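Mandelate racemase / muconate lactonizing enzyme, C-terminal domain protein (Pseudovibrio sp. JE062, PDB 4JHM) is a member of the mandelate racemase/muconate lactonizing enzyme family, with an enolase-like N-terminal domain and a C-terminal barrel domain, its own activity being unassigned. Local coordinates at residues K135-V146 / F161-Y169; E219-F230 / L242-L251. One frame throughout, in Å; residues are numbered along the deposited sequence.

Interaction 1 of 2, residues K135-V146 / F161-Y169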
loop_
_atom_site.group_PDB
_atom_site.type_symbol
_atom_site.label_atom_id
_atom_site.label_comp_id
_atom_site.label_asym_id
_atom_site.label_seq_id
_atom_site.Cartn_x
_atom_site.Cartn_y
_atom_site.Cartn_z
ATOM N N LYS A 135 -9.484 38.531 -4.635
ATOM C CA LYS A 135 -8.380 38.986 -3.782
ATOM C C LYS A 135 -7.041 38.766 -4.470
ATOM O O LYS A 135 -6.761 37.666 -4.939
ATOM C CB LYS A 135 -8.365 38.215 -2.458
ATOM C CG LYS A 135 -9.430 38.633 -1.464
ATOM C CD LYS A 135 -8.887 39.640 -0.469
ATOM C CE LYS A 135 -10.011 40.441 0.169
ATOM N NZ LYS A 135 -11.034 39.564 0.799
ATOM N N SER A 136 -6.213 39.806 -4.509
ATOM C CA SER A 136 -4.858 39.684 -5.027
ATOM C C SER A 136 -3.839 39.698 -3.894
ATOM O O SER A 136 -4.149 40.093 -2.774
ATOM C CB SER A 136 -4.555 40.832 -5.990
ATOM O OG SER A 136 -4.646 42.088 -5.333
ATOM N N TYR A 137 -2.622 39.257 -4.190
ATOM C CA TYR A 137 -1.497 39.484 -3.292
ATOM C C TYR A 137 -0.365 40.178 -4.045
ATOM O O TYR A 137 -0.159 39.944 -5.236
ATOM C CB TYR A 137 -1.005 38.176 -2.658
ATOM C CG TYR A 137 -0.465 37.152 -3.634
ATOM C CD1 TYR A 137 0.854 37.200 -4.069
ATOM C CD2 TYR A 137 -1.271 36.124 -4.105
ATOM C CE1 TYR A 137 1.348 36.262 -4.958
ATOM C CE2 TYR A 137 -0.787 35.178 -4.990
ATOM C CZ TYR A 137 0.521 35.252 -5.416
ATOM O OH TYR A 137 1.000 34.320 -6.304
ATOM N N ALA A 138 0.350 41.051 -3.349
ATOM C CA ALA A 138 1.515 41.701 -3.925
ATOM C C ALA A 138 2.677 40.714 -3.934
ATOM O O ALA A 138 3.098 40.228 -2.882
ATOM C CB ALA A 138 1.873 42.944 -3.128
ATOM N N SER A 139 3.177 40.398 -5.123
ATOM C CA SER A 139 4.303 39.484 -5.259
ATOM C C SER A 139 5.566 40.327 -5.337
ATOM O O SER A 139 5.798 41.013 -6.329
ATOM C CB SER A 139 4.138 38.629 -6.509
ATOM O OG SER A 139 4.760 37.371 -6.348
ATOM N N THR A 140 6.375 40.280 -4.284
ATOM C CA THR A 140 7.402 41.298 -4.064
ATOM C C THR A 140 8.738 40.964 -4.715
ATOM O O THR A 140 9.024 39.803 -4.998
ATOM C CB THR A 140 7.664 41.501 -2.560
ATOM O OG1 THR A 140 8.630 40.545 -2.104
ATOM C CG2 THR A 140 6.377 41.343 -1.764
ATOM N N PRO A 141 9.565 41.993 -4.946
ATOM C CA PRO A 141 10.938 41.779 -5.372
ATOM C C PRO A 141 11.818 41.419 -4.182
ATOM O O PRO A 141 11.367 41.472 -3.034
ATOM C CB PRO A 141 11.342 43.142 -5.934
ATOM C CG PRO A 141 10.542 44.118 -5.141
ATOM C CD PRO A 141 9.241 43.427 -4.827
HETATM N N MSE A 142 13.066 41.063 -4.454
HETATM C CA MSE A 142 14.001 40.708 -3.400
HETATM C C MSE A 142 14.874 41.895 -3.099
HETATM O O MSE A 142 15.455 42.492 -4.001
HETATM C CB MSE A 142 14.796 39.501 -3.885
HETATM C CG MSE A 142 16.261 39.510 -3.472
HETATM SE SE MSE A 142 17.137 37.972 -4.340
HETATM C CE MSE A 142 18.412 37.583 -2.896
ATOM N N PHE A 143 14.961 42.263 -1.825
ATOM C CA PHE A 143 15.847 43.339 -1.412
ATOM C C PHE A 143 17.128 42.765 -0.806
ATOM O O PHE A 143 17.146 41.624 -0.338
ATOM C CB PHE A 143 15.146 44.262 -0.418
ATOM C CG PHE A 143 13.874 44.865 -0.947
ATOM C CD1 PHE A 143 13.894 45.707 -2.045
ATOM C CD2 PHE A 143 12.657 44.599 -0.338
ATOM C CE1 PHE A 143 12.725 46.266 -2.534
ATOM C CE2 PHE A 143 11.485 45.158 -0.819
ATOM C CZ PHE A 143 11.520 45.992 -1.920
ATOM N N ASP A 144 18.199 43.557 -0.828
ATOM C CA ASP A 144 19.504 43.109 -0.343
ATOM C C ASP A 144 19.544 42.985 1.181
ATOM O O ASP A 144 20.191 42.083 1.714
ATOM C CB ASP A 144 20.612 44.057 -0.817
ATOM C CG ASP A 144 21.024 43.803 -2.257
ATOM O OD1 ASP A 144 20.139 43.770 -3.135
ATOM O OD2 ASP A 144 22.236 43.641 -2.514
ATOM N N THR A 145 18.862 43.892 1.875
ATOM C CA THR A 145 18.787 43.844 3.334
ATOM C C THR A 145 17.350 43.709 3.823
ATOM O O THR A 145 16.414 44.181 3.178
ATOM C CB THR A 145 19.399 45.100 3.977
ATOM O OG1 THR A 145 18.870 46.271 3.344
ATOM C CG2 THR A 145 20.908 45.090 3.838
ATOM N N VAL A 146 17.193 43.066 4.976
ATOM C CA VAL A 146 15.883 42.840 5.581
ATOM C C VAL A 146 15.116 44.136 5.807
ATOM O O VAL A 146 13.889 44.159 5.698
ATOM C CB VAL A 146 16.016 42.119 6.940
ATOM C CG1 VAL A 146 14.770 42.331 7.790
ATOM C CG2 VAL A 146 16.285 40.636 6.735
ATOM N N PHE A 161 -3.614 46.142 -0.384
ATOM C CA PHE A 161 -3.320 44.719 -0.497
ATOM C C PHE A 161 -3.639 43.965 0.789
ATOM O O PHE A 161 -3.368 44.442 1.890
ATOM C CB PHE A 161 -1.852 44.493 -0.860
ATOM C CG PHE A 161 -1.535 44.715 -2.315
ATOM C CD1 PHE A 161 -2.084 43.895 -3.290
ATOM C CD2 PHE A 161 -0.668 45.725 -2.707
ATOM C CE1 PHE A 161 -1.786 44.086 -4.626
ATOM C CE2 PHE A 161 -0.368 45.920 -4.040
ATOM C CZ PHE A 161 -0.927 45.097 -5.000
ATOM N N THR A 162 -4.197 42.773 0.624
ATOM C CA THR A 162 -4.651 41.943 1.733
ATOM C C THR A 162 -3.675 40.807 2.036
ATOM O O THR A 162 -3.822 40.096 3.029
ATOM C CB THR A 162 -6.009 41.317 1.379
ATOM O OG1 THR A 162 -6.030 40.998 -0.025
ATOM C CG2 THR A 162 -7.137 42.286 1.697
ATOM N N ALA A 163 -2.687 40.634 1.165
ATOM C CA ALA A 163 -1.758 39.520 1.271
ATOM C C ALA A 163 -0.466 39.845 0.541
ATOM O O ALA A 163 -0.471 40.544 -0.472
ATOM C CB ALA A 163 -2.384 38.262 0.692
ATOM N N ILE A 164 0.643 39.333 1.061
ATOM C CA ILE A 164 1.939 39.564 0.453
ATOM C C ILE A 164 2.730 38.266 0.347
ATOM O O ILE A 164 2.937 37.575 1.345
ATOM C CB ILE A 164 2.757 40.569 1.277
ATOM C CG1 ILE A 164 2.023 41.911 1.349
ATOM C CG2 ILE A 164 4.143 40.739 0.674
ATOM C CD1 ILE A 164 2.744 42.961 2.164
ATOM N N LYS A 165 3.160 37.929 -0.865
ATOM C CA LYS A 165 4.081 36.818 -1.053
ATOM C C LYS A 165 5.483 37.372 -1.228
ATOM O O LYS A 165 5.815 37.936 -2.270
ATOM C CB LYS A 165 3.715 35.947 -2.258
ATOM C CG LYS A 165 4.751 34.858 -2.521
ATOM C CD LYS A 165 4.350 33.913 -3.638
ATOM C CE LYS A 165 4.634 34.493 -5.013
ATOM N NZ LYS A 165 4.070 33.641 -6.098
ATOM N N LEU A 166 6.299 37.202 -0.197
ATOM C CA LEU A 166 7.667 37.668 -0.220
ATOM C C LEU A 166 8.504 36.794 -1.136
ATOM O O LEU A 166 8.475 35.580 -1.022
ATOM C CB LEU A 166 8.263 37.598 1.183
ATOM C CG LEU A 166 7.495 38.293 2.301
ATOM C CD1 LEU A 166 7.960 37.767 3.649
ATOM C CD2 LEU A 166 7.681 39.794 2.211
ATOM N N HIS A 167 9.250 37.407 -2.047
ATOM C CA HIS A 167 10.360 36.705 -2.672
ATOM C C HIS A 167 11.574 36.982 -1.808
ATOM O O HIS A 167 11.758 38.101 -1.325
ATOM C CB HIS A 167 10.581 37.140 -4.119
ATOM C CG HIS A 167 9.651 36.478 -5.085
ATOM N ND1 HIS A 167 8.627 37.149 -5.717
ATOM C CD2 HIS A 167 9.574 35.194 -5.508
ATOM C CE1 HIS A 167 7.968 36.313 -6.498
ATOM N NE2 HIS A 167 8.523 35.119 -6.389
ATOM N N CYS A 168 12.382 35.954 -1.588
ATOM C CA CYS A 168 13.440 36.028 -0.596
ATOM C C CYS A 168 14.797 35.635 -1.163
ATOM O O CYS A 168 14.956 35.441 -2.370
ATOM C CB CYS A 168 13.089 35.135 0.595
ATOM S SG CYS A 168 12.915 33.389 0.172
ATOM N N TYR A 169 15.773 35.520 -0.271
ATOM C CA TYR A 169 17.132 35.189 -0.652
ATOM C C TYR A 169 17.239 33.734 -1.096
ATOM O O TYR A 169 18.153 33.371 -1.832
ATOM C CB TYR A 169 18.075 35.473 0.518
ATOM C CG TYR A 169 17.924 36.879 1.061
ATOM C CD1 TYR A 169 18.582 37.945 0.465
ATOM C CD2 TYR A 169 17.109 37.145 2.156
ATOM C CE1 TYR A 169 18.441 39.235 0.947
ATOM C CE2 TYR A 169 16.963 38.432 2.646
ATOM C CZ TYR A 169 17.633 39.473 2.037
ATOM O OH TYR A 169 17.499 40.759 2.510
#

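Interaction 2 of 2, residues E219-F230 / L242-L251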
loop_
_atom_site.group_PDB
_atom_site.type_symbol
_atom_site.label_atom_id
_atom_site.label_comp_id
_atom_site.label_asym_id
_atom_site.label_seq_id
_atom_site.Cartn_x
_atom_site.Cartn_y
_atom_site.Cartn_z
ATOM N N GLU A 219 0.457 31.876 5.192
ATOM C CA GLU A 219 -0.534 31.407 4.231
ATOM C C GLU A 219 -0.073 30.170 3.470
ATOM O O GLU A 219 -0.742 29.138 3.507
ATOM C CB GLU A 219 -0.896 32.551 3.275
ATOM C CG GLU A 219 -1.914 32.203 2.204
ATOM C CD GLU A 219 -3.289 31.919 2.766
ATOM O OE1 GLU A 219 -3.444 31.940 4.005
ATOM O OE2 GLU A 219 -4.215 31.674 1.963
ATOM N N TRP A 220 1.057 30.266 2.774
ATOM C CA TRP A 220 1.613 29.099 2.095
ATOM C C TRP A 220 3.108 29.202 1.814
ATOM O O TRP A 220 3.650 30.292 1.655
ATOM C CB TRP A 220 0.835 28.781 0.805
ATOM C CG TRP A 220 1.165 29.613 -0.398
ATOM C CD1 TRP A 220 2.396 29.820 -0.947
ATOM C CD2 TRP A 220 0.235 30.300 -1.232
ATOM N NE1 TRP A 220 2.293 30.622 -2.058
ATOM C CE2 TRP A 220 0.973 30.924 -2.256
ATOM C CE3 TRP A 220 -1.152 30.465 -1.204
ATOM C CZ2 TRP A 220 0.369 31.698 -3.243
ATOM C CZ3 TRP A 220 -1.752 31.230 -2.184
ATOM C CH2 TRP A 220 -0.991 31.836 -3.192
ATOM N N LEU A 221 3.760 28.043 1.774
ATOM C CA LEU A 221 5.153 27.934 1.375
ATOM C C LEU A 221 5.203 27.435 -0.058
ATOM O O LEU A 221 4.792 26.312 -0.346
ATOM C CB LEU A 221 5.905 26.959 2.288
ATOM C CG LEU A 221 7.325 26.584 1.840
ATOM C CD1 LEU A 221 8.141 27.836 1.566
ATOM C CD2 LEU A 221 8.033 25.707 2.861
ATOM N N GLU A 222 5.714 28.268 -0.953
ATOM C CA GLU A 222 5.744 27.933 -2.369
ATOM C C GLU A 222 7.132 27.462 -2.793
ATOM O O GLU A 222 8.131 28.122 -2.520
ATOM C CB GLU A 222 5.306 29.149 -3.205
ATOM C CG GLU A 222 5.668 29.065 -4.680
ATOM C CD GLU A 222 5.132 30.231 -5.488
ATOM O OE1 GLU A 222 4.044 30.752 -5.149
ATOM O OE2 GLU A 222 5.804 30.621 -6.470
ATOM N N ALA A 223 7.188 26.314 -3.460
ATOM C CA ALA A 223 8.438 25.821 -4.026
ATOM C C ALA A 223 9.507 25.643 -2.949
ATOM O O ALA A 223 10.554 26.285 -3.002
ATOM C CB ALA A 223 8.933 26.776 -5.102
ATOM N N PRO A 224 9.241 24.777 -1.962
ATOM C CA PRO A 224 10.205 24.544 -0.889
ATOM C C PRO A 224 11.494 23.938 -1.420
ATOM O O PRO A 224 12.579 24.411 -1.088
ATOM C CB PRO A 224 9.483 23.565 0.041
ATOM C CG PRO A 224 8.394 22.952 -0.782
ATOM C CD PRO A 224 8.011 23.986 -1.796
ATOM N N VAL A 225 11.365 22.910 -2.253
ATOM C CA VAL A 225 12.511 22.250 -2.872
ATOM C C VAL A 225 12.226 21.962 -4.352
ATOM O O VAL A 225 11.227 22.433 -4.912
ATOM C CB VAL A 225 12.862 20.944 -2.137
ATOM C CG1 VAL A 225 13.401 21.248 -0.751
ATOM C CG2 VAL A 225 11.650 20.037 -2.028
ATOM N N SER A 226 13.111 21.205 -4.991
ATOM C CA SER A 226 12.905 20.822 -6.379
ATOM C C SER A 226 11.552 20.153 -6.534
ATOM O O SER A 226 11.216 19.250 -5.774
ATOM C CB SER A 226 13.985 19.850 -6.831
ATOM O OG SER A 226 13.599 19.201 -8.027
ATOM N N ASP A 227 10.790 20.586 -7.531
ATOM C CA ASP A 227 9.464 20.032 -7.778
ATOM C C ASP A 227 9.494 18.529 -8.013
ATOM O O ASP A 227 8.469 17.862 -7.875
ATOM C CB ASP A 227 8.823 20.697 -8.996
ATOM C CG ASP A 227 8.166 22.000 -8.662
ATOM O OD1 ASP A 227 8.530 22.598 -7.627
ATOM O OD2 ASP A 227 7.282 22.425 -9.438
ATOM N N TYR A 228 10.651 17.998 -8.388
ATOM C CA TYR A 228 10.743 16.587 -8.748
ATOM C C TYR A 228 11.059 15.705 -7.553
ATOM O O TYR A 228 11.076 14.487 -7.674
ATOM C CB TYR A 228 11.780 16.384 -9.852
ATOM C CG TYR A 228 11.425 17.145 -11.098
ATOM C CD1 TYR A 228 10.351 16.753 -11.888
ATOM C CD2 TYR A 228 12.138 18.274 -11.472
ATOM C CE1 TYR A 228 10.010 17.453 -13.026
ATOM C CE2 TYR A 228 11.805 18.981 -12.612
ATOM C CZ TYR A 228 10.741 18.564 -13.383
ATOM O OH TYR A 228 10.399 19.267 -14.513
ATOM N N ASP A 229 11.311 16.326 -6.406
ATOM C CA ASP A 229 11.585 15.592 -5.184
ATOM C C ASP A 229 10.263 15.243 -4.528
ATOM O O ASP A 229 9.915 15.775 -3.485
ATOM C CB ASP A 229 12.444 16.425 -4.237
ATOM C CG ASP A 229 12.782 15.687 -2.953
ATOM O OD1 ASP A 229 12.251 14.574 -2.722
ATOM O OD2 ASP A 229 13.579 16.227 -2.162
ATOM N N PHE A 230 9.539 14.324 -5.149
ATOM C CA PHE A 230 8.182 14.005 -4.740
ATOM C C PHE A 230 8.090 13.644 -3.257
ATOM O O PHE A 230 7.314 14.247 -2.517
ATOM C CB PHE A 230 7.620 12.870 -5.604
ATOM C CG PHE A 230 7.569 13.184 -7.078
ATOM C CD1 PHE A 230 7.616 14.493 -7.538
ATOM C CD2 PHE A 230 7.448 12.163 -8.012
ATOM C CE1 PHE A 230 7.561 14.771 -8.896
ATOM C CE2 PHE A 230 7.388 12.438 -9.371
ATOM C CZ PHE A 230 7.442 13.744 -9.813
ATOM N N LEU A 242 0.331 23.455 6.905
ATOM C CA LEU A 242 0.652 24.586 6.054
ATOM C C LEU A 242 0.445 24.220 4.588
ATOM O O LEU A 242 0.873 23.154 4.142
ATOM C CB LEU A 242 2.109 24.985 6.286
ATOM C CG LEU A 242 2.650 26.181 5.508
ATOM C CD1 LEU A 242 2.062 27.466 6.063
ATOM C CD2 LEU A 242 4.169 26.202 5.574
ATOM N N GLU A 243 -0.206 25.104 3.839
ATOM C CA GLU A 243 -0.369 24.907 2.401
ATOM C C GLU A 243 1.003 24.842 1.723
ATOM O O GLU A 243 1.807 25.766 1.851
ATOM C CB GLU A 243 -1.209 26.044 1.804
ATOM C CG GLU A 243 -1.494 25.931 0.309
ATOM C CD GLU A 243 -2.483 26.980 -0.181
ATOM O OE1 GLU A 243 -2.993 27.752 0.660
ATOM O OE2 GLU A 243 -2.749 27.035 -1.403
ATOM N N ILE A 244 1.271 23.743 1.021
ATOM C CA ILE A 244 2.529 23.575 0.296
ATOM C C ILE A 244 2.262 23.590 -1.202
ATOM O O ILE A 244 1.502 22.761 -1.706
ATOM C CB ILE A 244 3.215 22.248 0.665
ATOM C CG1 ILE A 244 3.388 22.139 2.182
ATOM C CG2 ILE A 244 4.555 22.123 -0.038
ATOM C CD1 ILE A 244 4.128 23.299 2.809
ATOM N N SER A 245 2.888 24.526 -1.913
ATOM C CA SER A 245 2.611 24.717 -3.331
ATOM C C SER A 245 3.846 24.463 -4.189
ATOM O O SER A 245 4.967 24.601 -3.719
ATOM C CB SER A 245 2.095 26.131 -3.571
ATOM O OG SER A 245 1.267 26.178 -4.718
ATOM N N SER A 246 3.635 24.090 -5.450
ATOM C CA SER A 246 4.751 23.811 -6.360
ATOM C C SER A 246 5.338 25.107 -6.901
ATOM O O SER A 246 4.824 26.190 -6.630
ATOM C CB SER A 246 4.302 22.921 -7.527
ATOM O OG SER A 246 3.505 23.639 -8.460
ATOM N N HIS A 247 6.420 24.987 -7.665
ATOM C CA HIS A 247 7.035 26.135 -8.318
ATOM C C HIS A 247 6.173 26.574 -9.499
ATOM O O HIS A 247 6.208 27.734 -9.905
ATOM C CB HIS A 247 8.449 25.782 -8.782
ATOM C CG HIS A 247 9.093 26.839 -9.624
ATOM N ND1 HIS A 247 9.867 27.845 -9.091
ATOM C CD2 HIS A 247 9.082 27.041 -10.962
ATOM C CE1 HIS A 247 10.301 28.625 -10.064
ATOM N NE2 HIS A 247 9.838 28.161 -11.210
ATOM N N GLY A 248 5.416 25.631 -10.053
ATOM C CA GLY A 248 4.377 25.938 -11.028
ATOM C C GLY A 248 4.826 25.974 -12.473
ATOM O O GLY A 248 4.034 26.302 -13.364
ATOM N N ASN A 249 6.089 25.639 -12.714
ATOM C CA ASN A 249 6.653 25.710 -14.060
ATOM C C ASN A 249 7.416 24.455 -14.454
ATOM O O ASN A 249 8.163 24.458 -15.431
ATOM C CB ASN A 249 7.591 26.912 -14.175
ATOM C CG ASN A 249 6.888 28.222 -13.911
ATOM O OD1 ASN A 249 6.084 28.686 -14.720
ATOM N ND2 ASN A 249 7.187 28.830 -12.774
ATOM N N CYS A 250 7.228 23.380 -13.704
ATOM C CA CYS A 250 7.952 22.155 -13.972
ATOM C C CYS A 250 7.010 21.014 -14.356
ATOM O O CYS A 250 7.164 20.415 -15.419
ATOM C CB CYS A 250 8.806 21.800 -12.763
ATOM S SG CYS A 250 9.921 23.138 -12.282
ATOM N N LEU A 251 6.033 20.725 -13.501
ATOM C CA LEU A 251 5.026 19.703 -13.794
ATOM C C LEU A 251 3.799 20.338 -14.445
ATOM O O LEU A 251 3.000 20.985 -13.768
ATOM C CB LEU A 251 4.621 18.976 -12.509
ATOM C CG LEU A 251 5.771 18.389 -11.680
ATOM C CD1 LEU A 251 5.255 17.384 -10.661
ATOM C CD2 LEU A 251 6.798 17.728 -12.581
#

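Interaction 1 of 2, residues K135-V146 / F161-Y169
Ala138 sets its methyl group over the centre of one face of the Phe161 ring, CB standing 3.7 Å from the ring centroid and almost on the ring normal, a CH-pi contact. Ser136 OG, hydrogen-bonded to Thr342, meets the same ring at its edge, and Tyr327 packs edge-to-face against it. The CB atoms of Tyr137 and Ala163 abut at 3.6 Å. The Tyr137 ring, with CG held between the backbone N and the carbonyl carbon (chi1 63°), crosses the Lys165 chain at a slant, CD1 and CE1 against Lys165 CB; the chain bends at chi3, and NZ donates a hydrogen bond to Tyr137 OH at 3.2 Å and forms a salt bridge to Glu324. Strands 135-139 and 163-167 are parallel neighbours joined through helix 149-159, a beta-alpha-beta crossover of the TIM-barrel-like domain. Ala138 N bonds to Ala163 O, Lys165 N to Ala138 O, and Thr140 N almost straight to Lys165 O. On the helix side, the Thr140 and Ile164 side chains cross at about a right angle, their CG2 methyls 3.4 Å apart. Two bonds from His167 come next: ND1 donates to Thr140 O at 2.8 Å, in both the imidazole and carbonyl planes, and His167 N donates to Thr140 OG1. Selenomethionine Met142 slants its CE methyl against Tyr169 CD1 at 3.4 Å, while the Tyr169 hydroxyl reaches into the curve of backbone at Phe143-Val146.

Interaction 2 of 2, residues E219-F230 / L242-L251
Leu242 starts the contact by setting its CD2 methyl against CB of Leu221 at 3.8 Å. Glu243 follows with an extended side chain lying alongside Trp220 and pointing the same way; its CB touches Trp220 CB at 3.6 Å, and OE1 comes to the edge of the indole. Glu243 OE1 also lies 4.3 Å from Glu219 OE2, a repulsion probably offset by Arg192, which is salt-bridged to Glu219. The backbone O of Glu243 accepts from Leu221 N. Ile244 turns to the Leu221 side of the sheet, its CD1 near Leu221 CB and its CG2 at 4.0 Å from Pro224 CG. Ser245 N donates to Leu221 O, and Ser245 O accepts from Ala223 N, the latter bond 2.8 Å long. Strands 220-222 and 243-245 thus run parallel, linked by helix 230-239 in a beta-alpha-beta unit of the enolase-type barrel. Beyond the strand, Ser246 rests CB on Asp227 OD2. His247 N then points between the two Asp227 oxygens, bonded to both at 3.2 Å through their syn lone pairs, which fixes the rotation of the carboxylate; the imidazole puts its edge to Ala223 CB. Cys250 lays CB beside the Tyr228 hydroxyl. Leu251 finally splits its two methyls: CD2 lies 3.3 Å from Tyr228 CE1 as the two side chains slide past each other in opposite directions, and CD1 reaches Phe230, whose ring also packs edge-to-face with His259 of a second subunit.

Overall arrangement
Interactions 1 and 2 each join the two strands of a beta-alpha-beta unit in one curled sheet, following each other along the chain, with interaction 1 complete before interaction 2 begins. Their centres lie about 17 Å apart. Strand 192-196 sits between them, pairing with 163-167 on one side and 220-222 on the other, so the parallel order runs 133-139, 163-167, 192-196, 220-222, 243-245. The two contacts nevertheless touch directly: Lys165 NZ reaches Glu222 OE1 at 3.0 Å in a salt bridge, and the rings of Tyr137 and Trp220 pack together. Side chains from non-adjacent strands therefore meet on the inner face of the barrel, across strand 192-196.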